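Local coordinates for protein reducing end xylose-releasing exo-oligoxylanase (Bacillus halodurans, PDB 1WU4) that hydrolyses xylooligosaccharides of three or more units with inversion of anomeric configuration, releasing xylose from the reducing end, at residues A[65-70]-A[97-102]; A[103-108]-A[173-178]; A[132-137]-A[160-165]. The protein carries 1 engineered substitution. All coordinates share one frame; numbering follows the deposited sequence.

Overall arrangement
The three contacts lie in the (alpha/alpha)6 barrel of a family 8 glycoside hydrolase. From the N terminus, interaction 1 comes first: it closes a largely helical loop by bringing the end of helix 85-99 back to the strand 67-68 and helix 69-81 junction beside Glu-70. Residues 103-108 follow directly and open interaction 2, which closes only when the chain returns at 173-178. Interaction 3, the pairing of helices 127-144 and 154-167, is nested inside that long loop, whereas interaction 1 precedes both in series. Neighbouring contacts touch: Met-101 meets Gly-108, the ring of Phe-133 reaches Thr-69, and Met-177 N probably hydrogen-bonds to Cys-165 O.

Interaction 1. Residues A[65-70]-A[97-102]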
# COMPACT_ATOMS: atom_id res chain seq x y z
N LEU A 65 1.95 14.58 -12.98
CA LEU A 65 3.25 15.22 -13.15
C LEU A 65 3.88 15.68 -11.83
O LEU A 65 4.41 16.78 -11.74
CB LEU A 65 3.14 16.41 -14.11
CG LEU A 65 2.71 16.06 -15.54
CD1 LEU A 65 2.69 17.32 -16.38
CD2 LEU A 65 3.68 15.04 -16.13
N ASP A 66 3.80 14.83 -10.82
CA ASP A 66 4.39 15.15 -9.53
C ASP A 66 4.93 13.88 -8.88
O ASP A 66 4.76 12.77 -9.39
CB ASP A 66 3.37 15.85 -8.61
CG ASP A 66 2.22 14.95 -8.19
OD1 ASP A 66 2.07 13.84 -8.75
OD2 ASP A 66 1.44 15.37 -7.30
N VAL A 67 5.63 14.06 -7.76
CA VAL A 67 6.22 12.95 -7.01
C VAL A 67 5.48 12.91 -5.68
O VAL A 67 5.45 13.89 -4.95
CB VAL A 67 7.72 13.20 -6.78
CG1 VAL A 67 8.32 12.05 -5.98
CG2 VAL A 67 8.44 13.35 -8.11
N ARG A 68 4.88 11.76 -5.37
CA ARG A 68 4.11 11.62 -4.14
C ARG A 68 4.72 10.64 -3.16
O ARG A 68 5.39 9.69 -3.55
CB ARG A 68 2.69 11.20 -4.50
CG ARG A 68 2.05 12.16 -5.49
CD ARG A 68 0.61 11.84 -5.82
NE ARG A 68 0.05 12.92 -6.63
CZ ARG A 68 -1.24 13.08 -6.89
NH1 ARG A 68 -2.13 12.23 -6.40
NH2 ARG A 68 -1.64 14.11 -7.62
N THR A 69 4.50 10.89 -1.87
CA THR A 69 5.05 9.99 -0.86
C THR A 69 4.48 8.59 -1.02
O THR A 69 5.14 7.61 -0.69
CB THR A 69 4.81 10.52 0.58
OG1 THR A 69 3.42 10.85 0.75
CG2 THR A 69 5.66 11.76 0.83
N GLU A 70 3.27 8.50 -1.56
CA GLU A 70 2.65 7.20 -1.82
C GLU A 70 3.56 6.42 -2.78
O GLU A 70 3.91 5.27 -2.53
CB GLU A 70 1.28 7.40 -2.46
CG GLU A 70 0.66 6.14 -3.06
CD GLU A 70 -0.45 6.47 -4.05
OE1 GLU A 70 -0.17 7.17 -5.05
OE2 GLU A 70 -1.60 6.03 -3.83
N LYS A 97 15.72 14.49 1.10
CA LYS A 97 16.21 15.78 0.63
C LYS A 97 15.10 16.77 0.27
O LYS A 97 15.16 17.94 0.64
CB LYS A 97 17.11 15.56 -0.58
CG LYS A 97 17.79 16.81 -1.11
CD LYS A 97 18.58 16.51 -2.37
CE LYS A 97 19.60 15.40 -2.15
NZ LYS A 97 20.59 15.73 -1.08
N ASN A 98 14.08 16.29 -0.44
CA ASN A 98 13.00 17.16 -0.91
C ASN A 98 11.64 17.07 -0.23
O ASN A 98 10.87 18.03 -0.28
CB ASN A 98 12.80 16.93 -2.41
CG ASN A 98 14.07 17.14 -3.21
OD1 ASN A 98 14.47 16.27 -3.99
ND2 ASN A 98 14.70 18.29 -3.03
N MET A 99 11.33 15.95 0.40
CA MET A 99 10.02 15.79 1.01
C MET A 99 9.95 15.93 2.52
O MET A 99 8.96 16.41 3.06
CB MET A 99 9.42 14.44 0.57
CG MET A 99 9.53 14.21 -0.93
SD MET A 99 8.78 12.67 -1.52
CE MET A 99 7.24 13.30 -2.17
N TYR A 100 11.01 15.51 3.22
CA TYR A 100 11.01 15.61 4.68
C TYR A 100 10.87 17.06 5.12
O TYR A 100 11.59 17.94 4.65
CB TYR A 100 12.29 15.02 5.26
CG TYR A 100 12.31 15.05 6.77
CD1 TYR A 100 11.48 14.19 7.51
CD2 TYR A 100 13.11 15.95 7.46
CE1 TYR A 100 11.46 14.24 8.90
CE2 TYR A 100 13.10 16.01 8.85
CZ TYR A 100 12.27 15.15 9.57
OH TYR A 100 12.26 15.20 10.94
N MET A 101 9.94 17.31 6.04
CA MET A 101 9.70 18.65 6.53
C MET A 101 10.33 18.95 7.88
O MET A 101 10.12 18.24 8.86
CB MET A 101 8.19 18.91 6.62
CG MET A 101 7.49 18.85 5.28
SD MET A 101 5.72 19.21 5.38
CE MET A 101 5.08 17.62 5.92
N THR A 102 11.11 20.03 7.93
CA THR A 102 11.76 20.44 9.16
C THR A 102 11.02 21.61 9.80
O THR A 102 11.29 21.97 10.94
CB THR A 102 13.21 20.89 8.90
OG1 THR A 102 13.21 21.95 7.94
CG2 THR A 102 14.05 19.73 8.38
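At the junction where strand 67-68 runs into helix 69-81, just ahead of Glu-70, the probable proton donor, Val-67 and Thr-69 receive the tip of Met-99 from the end of helix 85-99. The thioether reaches across in one extended step and then turns: CG stands anti to the carbonyl carbon, and the bend at the last torsion (chi3 101°) swings the terminal methyl against the other segment. There CE lies 3.4 Å from the backbone atom Val-67 O and 3.7 Å from Thr-69 N. It also meets side chains, lying 3.7 Å from Thr-69 CG2 and 4.2 Å from Val-67 CG1, and the Val-67 and Met-99 side chains cross at about a right angle. A slim, flexible methionine suits this place, since one unbranched chain can bring a methyl to backbone and side chains together. Threonine meets it with its methyl, and branched valine adds a compact apolar surface. Trp-94 and Met-72 touch the side chains of both Val-67 and Met-99.

CB of Arg-68, the N-cap residue, points away from the helix end, and its guanidinium meets the Asp-66 carboxylate edge-on. Arg-68 NE donates to Asp-66 OD2 at 2.9 Å in a salt bridge; the oxygen lies in the guanidinium plane (14° out of it) and accepts with its syn lone pair. Ser-113 adds a hydrogen bond to that oxygen. The Arg-68 side chain is about 8 Å from that of Asp-263, the probable proton acceptor. Apolar methionine packing thus joins two helices of the (alpha/alpha)6 barrel next to its probable catalytic acid.

Interaction 2. Residues A[103-108]-A[173-178]; sequences EGVHAG and PGHPMW
A chi1 of 77° places Val-105 CG1 between its own backbone N and carbonyl carbon and leaves CG2 anti to N, beside the carbonyl carbon, where it reaches Pro-173 and His-175. CG2 consequently rests 3.4 Å from Pro-173 O and approaches the edge of the His-175 imidazole near the ring plane, 4.3 Å from His-175 ND1. The other methyl, CG1, sits over the centre of the His-106 ring, 3.4 Å above its plane, so both branches of the valine are used, one across the contact and one within its own segment.

The backbones come together where Val-105 O lies 3.5 Å from Gly-174 CA. Glycine fits here because it brings no side chain up against the carbonyl. On the valine's side the chain is shaped by a type I turn from Gly-104 to Ala-107, in which Ala-107 N bonds to Gly-104 O at 3.1 Å. A water joins the two loops: it lies 2.9 Å from His-175 N, whose proton it accepts, and 2.8 Å from Val-105 O, to which it can donate, although its protons have more acceptors within reach than they can serve. Nearby, Tyr-109 OH bonds to His-175 O.

Both segments are irregular loops, following helices 85-99 and 154-167, away from the probable catalytic residues. With no direct hydrogen bond between them, the chemistry implies a loop junction bridged by a water and packed through one valine methyl, with the backbones close where glycine leaves room.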
# COMPACT_ATOMS: atom_id res chain seq x y z
N GLU A 103 10.09 22.21 9.06
CA GLU A 103 9.34 23.36 9.56
C GLU A 103 7.84 23.19 9.41
O GLU A 103 7.36 22.35 8.64
CB GLU A 103 9.78 24.61 8.80
CG GLU A 103 11.29 24.77 8.70
CD GLU A 103 11.70 25.87 7.74
OE1 GLU A 103 11.28 25.82 6.56
OE2 GLU A 103 12.46 26.77 8.15
N GLY A 104 7.08 24.01 10.13
CA GLY A 104 5.64 23.95 10.05
C GLY A 104 5.01 22.97 11.02
O GLY A 104 5.71 22.23 11.72
N VAL A 105 3.68 22.95 11.04
CA VAL A 105 2.94 22.07 11.94
C VAL A 105 3.17 20.59 11.65
O VAL A 105 2.98 19.75 12.53
CB VAL A 105 1.43 22.39 11.88
CG1 VAL A 105 0.80 21.80 10.63
CG2 VAL A 105 0.74 21.88 13.14
N HIS A 106 3.60 20.26 10.44
CA HIS A 106 3.85 18.87 10.08
C HIS A 106 5.33 18.51 10.03
O HIS A 106 5.73 17.56 9.36
CB HIS A 106 3.17 18.55 8.74
CG HIS A 106 1.67 18.65 8.80
ND1 HIS A 106 0.95 19.52 8.01
CD2 HIS A 106 0.77 18.01 9.58
CE1 HIS A 106 -0.33 19.41 8.30
NE2 HIS A 106 -0.47 18.51 9.25
N ALA A 107 6.15 19.28 10.74
CA ALA A 107 7.58 18.99 10.80
C ALA A 107 7.71 17.57 11.33
O ALA A 107 7.04 17.19 12.28
CB ALA A 107 8.27 19.98 11.75
N GLY A 108 8.57 16.77 10.69
CA GLY A 108 8.74 15.39 11.12
C GLY A 108 8.05 14.43 10.17
O GLY A 108 8.28 13.22 10.22
N PRO A 173 2.89 21.79 18.50
CA PRO A 173 1.57 22.05 17.92
C PRO A 173 1.15 20.99 16.91
O PRO A 173 0.07 21.05 16.34
CB PRO A 173 1.75 23.42 17.28
CG PRO A 173 3.15 23.34 16.78
CD PRO A 173 3.89 22.72 17.95
N GLY A 174 2.02 20.01 16.70
CA GLY A 174 1.73 18.95 15.74
C GLY A 174 0.66 17.98 16.21
O GLY A 174 0.15 18.08 17.33
N HIS A 175 0.32 17.03 15.34
CA HIS A 175 -0.69 16.03 15.66
C HIS A 175 -0.22 14.66 15.18
O HIS A 175 0.52 14.56 14.21
CB HIS A 175 -2.02 16.38 15.00
CG HIS A 175 -2.52 17.75 15.33
ND1 HIS A 175 -1.89 18.90 14.89
CD2 HIS A 175 -3.58 18.16 16.06
CE1 HIS A 175 -2.55 19.95 15.33
NE2 HIS A 175 -3.58 19.54 16.04
N PRO A 176 -0.66 13.59 15.86
CA PRO A 176 -0.27 12.24 15.47
C PRO A 176 -1.04 11.76 14.24
O PRO A 176 -2.06 12.36 13.87
CB PRO A 176 -0.62 11.42 16.71
CG PRO A 176 -1.87 12.10 17.19
CD PRO A 176 -1.52 13.57 17.06
N MET A 177 -0.56 10.70 13.61
CA MET A 177 -1.23 10.15 12.43
C MET A 177 -2.20 9.04 12.81
O MET A 177 -2.92 8.52 11.96
CB MET A 177 -0.21 9.63 11.42
CG MET A 177 0.50 10.75 10.68
SD MET A 177 1.53 10.13 9.35
CE MET A 177 1.74 11.61 8.37
N TRP A 178 -2.20 8.68 14.09
CA TRP A 178 -3.11 7.67 14.62
C TRP A 178 -3.85 8.31 15.78
O TRP A 178 -3.26 9.05 16.56
CB TRP A 178 -2.34 6.45 15.17
CG TRP A 178 -2.11 5.36 14.17
CD1 TRP A 178 -2.80 4.19 14.08
CD2 TRP A 178 -1.15 5.36 13.12
NE1 TRP A 178 -2.32 3.45 13.02
CE2 TRP A 178 -1.31 4.14 12.41
CE3 TRP A 178 -0.17 6.26 12.69
CZ2 TRP A 178 -0.52 3.81 11.30
CZ3 TRP A 178 0.61 5.93 11.59
CH2 TRP A 178 0.43 4.72 10.91
O HOH W 1 1.23 17.61 12.70

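Interaction 3. Residues A[132-137]-A[160-165]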
# COMPACT_ATOMS: atom_id res chain seq x y z
N TYR A 132 4.34 3.05 4.81
CA TYR A 132 5.12 2.24 3.87
C TYR A 132 6.60 2.59 4.02
O TYR A 132 7.45 1.70 3.95
CB TYR A 132 4.66 2.48 2.43
CG TYR A 132 3.68 1.44 1.91
CD1 TYR A 132 4.13 0.32 1.21
CD2 TYR A 132 2.31 1.57 2.13
CE1 TYR A 132 3.24 -0.64 0.73
CE2 TYR A 132 1.41 0.61 1.67
CZ TYR A 132 1.88 -0.49 0.97
OH TYR A 132 1.00 -1.43 0.51
N PHE A 133 6.92 3.87 4.24
CA PHE A 133 8.32 4.26 4.43
C PHE A 133 8.90 3.47 5.61
O PHE A 133 9.97 2.88 5.52
CB PHE A 133 8.47 5.75 4.77
CG PHE A 133 8.34 6.68 3.58
CD1 PHE A 133 9.00 6.42 2.39
CD2 PHE A 133 7.59 7.85 3.69
CE1 PHE A 133 8.91 7.31 1.31
CE2 PHE A 133 7.50 8.74 2.63
CZ PHE A 133 8.16 8.47 1.44
N ALA A 134 8.17 3.48 6.73
CA ALA A 134 8.62 2.80 7.93
C ALA A 134 8.88 1.32 7.73
O ALA A 134 9.95 0.83 8.10
CB ALA A 134 7.61 3.01 9.06
N LEU A 135 7.94 0.59 7.15
CA LEU A 135 8.18 -0.84 6.97
C LEU A 135 9.28 -1.10 5.95
O LEU A 135 10.11 -2.00 6.15
CB LEU A 135 6.90 -1.59 6.56
CG LEU A 135 7.06 -3.11 6.64
CD1 LEU A 135 7.42 -3.53 8.06
CD2 LEU A 135 5.77 -3.80 6.21
N ALA A 136 9.32 -0.33 4.87
CA ALA A 136 10.35 -0.50 3.86
C ALA A 136 11.73 -0.28 4.49
O ALA A 136 12.68 -1.01 4.18
CB ALA A 136 10.14 0.48 2.71
N LEU A 137 11.83 0.71 5.37
CA LEU A 137 13.09 1.00 6.05
C LEU A 137 13.48 -0.15 6.99
O LEU A 137 14.66 -0.49 7.08
CB LEU A 137 12.98 2.32 6.82
CG LEU A 137 12.98 3.58 5.94
CD1 LEU A 137 12.49 4.76 6.75
CD2 LEU A 137 14.39 3.84 5.41
N LYS A 160 12.23 6.40 14.44
CA LYS A 160 12.05 7.83 14.66
C LYS A 160 10.73 8.29 14.03
O LYS A 160 9.94 9.00 14.65
CB LYS A 160 13.21 8.59 14.01
CG LYS A 160 13.21 10.09 14.25
CD LYS A 160 14.02 10.82 13.19
CE LYS A 160 15.38 10.18 12.94
NZ LYS A 160 16.23 10.10 14.16
N LEU A 161 10.50 7.87 12.79
CA LEU A 161 9.29 8.25 12.08
C LEU A 161 8.04 7.73 12.80
O LEU A 161 7.08 8.47 12.99
CB LEU A 161 9.33 7.72 10.65
CG LEU A 161 8.13 8.07 9.77
CD1 LEU A 161 7.92 9.58 9.73
CD2 LEU A 161 8.36 7.52 8.36
N LEU A 162 8.06 6.46 13.19
CA LEU A 162 6.90 5.91 13.87
C LEU A 162 6.68 6.56 15.23
O LEU A 162 5.55 6.64 15.72
CB LEU A 162 7.03 4.39 14.01
CG LEU A 162 6.93 3.63 12.68
CD1 LEU A 162 7.01 2.14 12.94
CD2 LEU A 162 5.62 3.99 11.98
N HIS A 163 7.75 7.05 15.84
CA HIS A 163 7.62 7.74 17.12
C HIS A 163 6.77 8.99 16.88
O HIS A 163 5.84 9.29 17.62
CB HIS A 163 8.98 8.16 17.67
CG HIS A 163 8.89 9.16 18.78
ND1 HIS A 163 8.46 8.83 20.05
CD2 HIS A 163 9.10 10.50 18.80
CE1 HIS A 163 8.41 9.92 20.80
NE2 HIS A 163 8.79 10.94 20.06
N THR A 164 7.11 9.73 15.83
CA THR A 164 6.38 10.95 15.48
C THR A 164 4.92 10.63 15.18
O THR A 164 4.01 11.30 15.66
CB THR A 164 7.01 11.63 14.25
OG1 THR A 164 8.40 11.87 14.51
CG2 THR A 164 6.31 12.95 13.96
N CYS A 165 4.69 9.58 14.39
CA CYS A 165 3.34 9.17 14.01
C CYS A 165 2.43 8.92 15.21
O CYS A 165 1.23 9.18 15.14
CB CYS A 165 3.39 7.91 13.15
SG CYS A 165 4.12 8.14 11.52
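The helical segments holding Ala-134 and Leu-161 run nearly antiparallel, at 151° between their directions, with axes 9.8 Å apart at closest approach. They belong to helices 127-144 and 154-167, consecutive helices of the (alpha/alpha)6 barrel, and the backbones come nearest where Ala-134 CA and Leu-161 CA are 6.9 Å apart.

Ala-134 is small and aims its CB at the partner helix, which lets the branched end of Leu-162 close over it. Leu-162 leaves its own helix with CG anti to the carbonyl carbon (chi1 -69°), bringing the isopropyl fork toward the alanine. Ala-134 CB lies 3.7 Å from Leu-162 CG and equally near Leu-162 CD2, while Leu-162 CD1 is 4.0 Å off. The alanine methyl thus meets the branch point and both arms. Phe-207 of helix 201-210 touches both Ala-134 and Leu-162, extending this apolar patch to a third helix.

Leu-161 takes the other path: its CG is anti to the backbone N (chi1 -179°), which carries CD2 to the root of Phe-133. Only the base of that phenylalanine is used here, and its ring leads off toward helix 69-81, where it meets Thr-69 and Met-76, and toward the ring of Phe-110. A long aromatic side chain suits this position because it can pack at its base against one helix and at its ring against others. All four contributing residues are buried and apolar. The methyl Leu-161 CD2 lies 4.0 Å from Phe-133 CB and 4.4 Å from the backbone atom Ala-134 N.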